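PDB 3CH0: glycerophosphodiester phosphodiesterase from Cytophaga hutchinsonii ATCC 33406, which belongs to the glycerophosphoryl diester phosphodiesterase family and is built as a TIM-barrel-type domain of parallel strands and surrounding helices. Local coordinates for residues E251-S255 against L256-G260. Numbering follows the deposited sequence.
Sequences ETLIS and LGVDG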
loop_
_atom_site.group_PDB
_atom_site.type_symbol
_atom_site.label_atom_id
_atom_site.label_comp_id
_atom_site.label_asym_id
_atom_site.label_seq_id
_atom_site.Cartn_x
_atom_site.Cartn_y
_atom_site.Cartn_z
ATOM N N GLU A 251 7.258 16.041 -10.875
ATOM C CA GLU A 251 8.423 16.910 -11.126
ATOM C C GLU A 251 8.570 17.992 -10.050
ATOM O O GLU A 251 9.721 18.253 -9.586
ATOM C CB GLU A 251 8.328 17.493 -12.540
ATOM C CG GLU A 251 8.685 16.460 -13.595
ATOM C CD GLU A 251 8.450 16.924 -15.035
ATOM O OE1 GLU A 251 7.545 17.782 -15.261
ATOM O OE2 GLU A 251 9.155 16.377 -15.913
ATOM N N THR A 252 7.484 18.623 -9.631
ATOM C CA THR A 252 7.530 19.603 -8.529
ATOM C C THR A 252 8.090 18.950 -7.270
ATOM O O THR A 252 9.040 19.455 -6.679
ATOM C CB THR A 252 6.190 20.207 -8.242
ATOM O OG1 THR A 252 5.820 21.036 -9.376
ATOM C CG2 THR A 252 6.194 21.084 -6.943
ATOM N N LEU A 253 7.579 17.786 -6.931
ATOM C CA LEU A 253 8.079 17.118 -5.725
ATOM C C LEU A 253 9.560 16.705 -5.784
ATOM O O LEU A 253 10.277 16.810 -4.776
ATOM C CB LEU A 253 7.212 15.890 -5.426
ATOM C CG LEU A 253 5.803 16.251 -4.998
ATOM C CD1 LEU A 253 4.854 15.039 -5.121
ATOM C CD2 LEU A 253 5.828 16.839 -3.563
ATOM N N ILE A 254 9.991 16.199 -6.926
ATOM C CA ILE A 254 11.381 15.848 -7.123
ATOM C C ILE A 254 12.247 17.105 -6.892
ATOM O O ILE A 254 13.246 17.046 -6.174
ATOM C CB ILE A 254 11.617 15.267 -8.513
ATOM C CG1 ILE A 254 10.980 13.846 -8.605
ATOM C CG2 ILE A 254 13.153 15.221 -8.837
ATOM C CD1 ILE A 254 10.954 13.243 -9.969
ATOM N N SER A 255 11.796 18.249 -7.399
ATOM C CA SER A 255 12.553 19.506 -7.211
ATOM C C SER A 255 12.633 19.969 -5.758
ATOM O O SER A 255 13.546 20.709 -5.375
ATOM C CB SER A 255 11.954 20.642 -8.063
ATOM O OG SER A 255 10.751 21.212 -7.508
ATOM N N LEU A 256 11.698 19.567 -4.917
ATOM C CA LEU A 256 11.698 19.900 -3.496
ATOM C C LEU A 256 12.520 18.931 -2.681
ATOM O O LEU A 256 12.721 19.123 -1.471
ATOM C CB LEU A 256 10.274 19.918 -2.943
ATOM C CG LEU A 256 9.297 20.867 -3.614
ATOM C CD1 LEU A 256 7.950 20.831 -2.866
ATOM C CD2 LEU A 256 9.896 22.295 -3.617
ATOM N N GLY A 257 12.960 17.837 -3.304
ATOM C CA GLY A 257 13.796 16.901 -2.566
ATOM C C GLY A 257 13.211 15.590 -2.058
ATOM O O GLY A 257 13.866 14.891 -1.280
ATOM N N VAL A 258 12.005 15.211 -2.509
ATOM C CA VAL A 258 11.488 13.916 -2.067
ATOM C C VAL A 258 12.360 12.754 -2.551
ATOM O O VAL A 258 13.086 12.825 -3.544
ATOM C CB VAL A 258 10.036 13.677 -2.495
ATOM C CG1 VAL A 258 9.116 14.809 -1.946
ATOM C CG2 VAL A 258 9.850 13.464 -4.003
ATOM N N ASP A 259 12.226 11.641 -1.808
ATOM C CA ASP A 259 12.996 10.419 -2.033
ATOM C C ASP A 259 12.312 9.326 -2.824
ATOM O O ASP A 259 12.920 8.306 -3.164
ATOM C CB ASP A 259 13.430 9.849 -0.676
ATOM C CG ASP A 259 14.223 10.876 0.133
ATOM O OD1 ASP A 259 15.415 11.020 -0.203
ATOM O OD2 ASP A 259 13.650 11.552 1.002
ATOM N N GLY A 260 11.051 9.563 -3.151
ATOM C CA GLY A 260 10.240 8.599 -3.864
ATOM C C GLY A 260 8.865 9.170 -4.106
ATOM O O GLY A 260 8.507 10.205 -3.582
HETATM O O HOH W 1 14.330 14.606 -5.235
#
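A Schellman motif closes helix 247-256, where V258 and L253 meet through backbone and side chain alike. V258 N reaches back five residues to L253 O at 3.3 Å, nearly straight (170°), and G257 N binds I254 O at 3.0 Å, the pair that defines the motif. Between these two amides the chain turns with positive phi at G257 (104°), which a residue without a side chain takes without crowding the carbonyl oxygen of L256. The motif's apolar partner follows: V258 CG2, set between its own backbone N and carbonyl carbon, lies against L253 CB at 3.9 Å and beside L253 O, suiting a beta-branched apolar residue. V221 and V244 also pack on L253, and I229 of helix 226-234 on V258. L256 N splits its weak bonding between T252 O and L253 O. T252 O gains a second donor, S255 OG, at 2.6 Å in the carbonyl plane on a lone pair; chi1 of 77° turns this short hydroxyl back along the helix. A water donates to both I254 O and V258 O. Such a Schellman C-terminal cap, with glycine at C' and a hydrophobic contact from C3 to C'', leads the helix into barrel strand 260-263.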